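Local coordinates for protein fructokinase (Silicibacter sp., PDB 3C8U) that probably phosphorylates a sugar such as fructose, transferring a phosphate group from ATP as a P-loop kinase, at residues 22-28 against 148-154. Sequence-based numbering, arbitrary orientation.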
loop_
_atom_site.group_PDB
_atom_site.type_symbol
_atom_site.label_atom_id
_atom_site.label_comp_id
_atom_site.label_asym_id
_atom_site.label_seq_id
_atom_site.Cartn_x
_atom_site.Cartn_y
_atom_site.Cartn_z
ATOM N N ARG A 22 5.178 12.959 -13.220
ATOM C CA ARG A 22 4.357 12.783 -12.047
ATOM C C ARG A 22 5.235 12.338 -10.880
ATOM O O ARG A 22 6.204 11.586 -11.043
ATOM C CB ARG A 22 3.274 11.750 -12.361
ATOM C CG ARG A 22 2.336 11.519 -11.249
ATOM C CD ARG A 22 1.250 10.547 -11.634
ATOM N NE ARG A 22 0.328 11.099 -12.616
ATOM C CZ ARG A 22 0.215 10.691 -13.868
ATOM N NH1 ARG A 22 0.986 9.723 -14.344
ATOM N NH2 ARG A 22 -0.659 11.266 -14.657
ATOM N N GLN A 23 4.890 12.818 -9.699
ATOM C CA GLN A 23 5.607 12.451 -8.460
ATOM C C GLN A 23 4.871 11.339 -7.718
ATOM O O GLN A 23 3.650 11.257 -7.737
ATOM C CB GLN A 23 5.840 13.693 -7.597
ATOM C CG GLN A 23 6.933 14.607 -8.227
ATOM C CD GLN A 23 7.123 15.930 -7.513
ATOM O OE1 GLN A 23 8.189 16.189 -6.983
ATOM N NE2 GLN A 23 6.086 16.757 -7.481
ATOM N N LEU A 24 5.674 10.456 -7.146
ATOM C CA LEU A 24 5.214 9.300 -6.348
ATOM C C LEU A 24 5.543 9.431 -4.868
ATOM O O LEU A 24 6.678 9.658 -4.441
ATOM C CB LEU A 24 5.810 8.010 -6.885
ATOM C CG LEU A 24 5.586 7.638 -8.368
ATOM C CD1 LEU A 24 6.025 6.190 -8.601
ATOM C CD2 LEU A 24 4.166 7.760 -8.717
ATOM N N VAL A 25 4.500 9.267 -4.090
ATOM C CA VAL A 25 4.597 9.220 -2.644
ATOM C C VAL A 25 4.108 7.884 -2.153
ATOM O O VAL A 25 2.970 7.477 -2.413
ATOM C CB VAL A 25 3.801 10.393 -1.963
ATOM C CG1 VAL A 25 3.814 10.252 -0.422
ATOM C CG2 VAL A 25 4.349 11.753 -2.376
ATOM N N ALA A 26 5.000 7.191 -1.456
ATOM C CA ALA A 26 4.707 5.863 -0.882
ATOM C C ALA A 26 4.211 5.956 0.554
ATOM O O ALA A 26 4.769 6.673 1.375
ATOM C CB ALA A 26 5.943 4.969 -0.961
ATOM N N LEU A 27 3.119 5.245 0.826
ATOM C CA LEU A 27 2.626 5.055 2.199
ATOM C C LEU A 27 2.607 3.567 2.455
ATOM O O LEU A 27 1.830 2.833 1.853
ATOM C CB LEU A 27 1.219 5.629 2.390
ATOM C CG LEU A 27 0.658 5.319 3.802
ATOM C CD1 LEU A 27 1.502 5.994 4.886
ATOM C CD2 LEU A 27 -0.794 5.738 3.946
ATOM N N SER A 28 3.539 3.131 3.286
ATOM C CA SER A 28 3.737 1.717 3.586
ATOM C C SER A 28 3.248 1.412 4.986
ATOM O O SER A 28 3.618 2.068 5.968
ATOM C CB SER A 28 5.200 1.304 3.454
ATOM O OG SER A 28 5.347 -0.083 3.177
ATOM N N TRP A 148 10.443 6.044 -5.306
ATOM C CA TRP A 148 9.614 6.958 -4.547
ATOM C C TRP A 148 10.268 8.341 -4.480
ATOM O O TRP A 148 11.485 8.454 -4.333
ATOM C CB TRP A 148 9.376 6.483 -3.111
ATOM C CG TRP A 148 8.934 5.035 -2.906
ATOM C CD1 TRP A 148 9.304 4.227 -1.890
ATOM C CD2 TRP A 148 8.072 4.253 -3.752
ATOM N NE1 TRP A 148 8.721 2.989 -2.023
ATOM C CE2 TRP A 148 7.941 2.985 -3.153
ATOM C CE3 TRP A 148 7.383 4.513 -4.941
ATOM C CZ2 TRP A 148 7.165 1.971 -3.710
ATOM C CZ3 TRP A 148 6.602 3.505 -5.497
ATOM C CH2 TRP A 148 6.496 2.248 -4.876
ATOM N N ASP A 149 9.444 9.390 -4.530
ATOM C CA ASP A 149 9.957 10.736 -4.315
ATOM C C ASP A 149 9.954 11.100 -2.852
ATOM O O ASP A 149 10.856 11.770 -2.354
ATOM C CB ASP A 149 9.207 11.756 -5.179
ATOM C CG ASP A 149 9.416 11.496 -6.653
ATOM O OD1 ASP A 149 10.569 11.606 -7.149
ATOM O OD2 ASP A 149 8.424 11.212 -7.338
ATOM N N VAL A 150 8.912 10.639 -2.168
ATOM C CA VAL A 150 8.775 10.787 -0.715
ATOM C C VAL A 150 8.190 9.473 -0.216
ATOM O O VAL A 150 7.354 8.855 -0.870
ATOM C CB VAL A 150 7.864 11.983 -0.276
ATOM C CG1 VAL A 150 7.767 12.104 1.265
ATOM C CG2 VAL A 150 8.332 13.322 -0.918
ATOM N N SER A 151 8.672 9.021 0.913
ATOM C CA SER A 151 8.145 7.807 1.515
ATOM C C SER A 151 7.755 8.017 2.965
ATOM O O SER A 151 8.402 8.759 3.746
ATOM C CB SER A 151 9.149 6.669 1.391
ATOM O OG SER A 151 10.197 6.847 2.334
ATOM N N ILE A 152 6.649 7.362 3.282
ATOM C CA ILE A 152 6.001 7.413 4.587
ATOM C C ILE A 152 5.759 6.001 5.105
ATOM O O ILE A 152 5.165 5.159 4.433
ATOM C CB ILE A 152 4.618 8.120 4.546
ATOM C CG1 ILE A 152 4.709 9.482 3.862
ATOM C CG2 ILE A 152 4.010 8.210 5.984
ATOM C CD1 ILE A 152 3.366 10.107 3.483
ATOM N N ARG A 153 6.224 5.764 6.319
ATOM C CA ARG A 153 5.885 4.548 7.039
ATOM C C ARG A 153 4.816 4.843 8.069
ATOM O O ARG A 153 4.935 5.761 8.881
ATOM C CB ARG A 153 7.102 3.919 7.702
ATOM C CG ARG A 153 6.715 2.911 8.797
ATOM C CD ARG A 153 7.949 2.227 9.364
ATOM N NE ARG A 153 8.476 1.275 8.409
ATOM C CZ ARG A 153 9.624 1.419 7.771
ATOM N NH1 ARG A 153 10.393 2.479 8.039
ATOM N NH2 ARG A 153 10.008 0.489 6.889
ATOM N N LEU A 154 3.739 4.074 7.957
ATOM C CA LEU A 154 2.657 4.046 8.938
ATOM C C LEU A 154 3.030 3.021 10.009
ATOM O O LEU A 154 3.087 1.838 9.768
ATOM C CB LEU A 154 1.320 3.727 8.249
ATOM C CG LEU A 154 0.069 3.532 9.108
ATOM C CD1 LEU A 154 -0.039 4.582 10.210
ATOM C CD2 LEU A 154 -1.191 3.527 8.213
HETATM O O HOH W 1 8.461 10.274 -9.911
#
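The carboxylate of Asp149 takes the N-H of Leu24 where strand 23-28 begins to pair with 148-154. Its CG lies beside its own backbone N (chi1 -64°), which brings OD2 to 2.9 Å from Leu24 N, the hydrogen received on the lone pair pointing away from OD1. A water lies within hydrogen-bonding distance of both OD2 and Arg22 O, while OD1 is held by Gln19. Leu24 O answers by accepting Asp149 N at 2.8 Å and, more weakly, Val150 N. An alanine in place of Asp149 would probably leave the Leu24 N-H without its acceptor and Gln19 without the carboxylate it holds.

From there the strands run parallel, Ala26 N to Val150 O, Ile152 N to Ala26 O, and Ser28 N to Ile152 O (2.8 Å, nearly straight at 174°). On one face, the Ala26 methyl sits squarely over the five-membered ring of Trp148, CB 3.4 Å from its centroid, a CH-pi contact; Leu24 CD1 meets the indole edge at CZ3, and NE1 is tied to Leu134 O. On the other, Ile152 splits its branches: CG2 packs 3.5 Å from Leu27 CD1, and CD1 reaches Val25 CG1 at 3.9 Å, beneath helices 4-14 and 36-48. Strand 23-28, central in the five-stranded parallel sheet, leads into a probable Walker A loop, the strand-loop-helix arrangement characteristic of P-loop kinases.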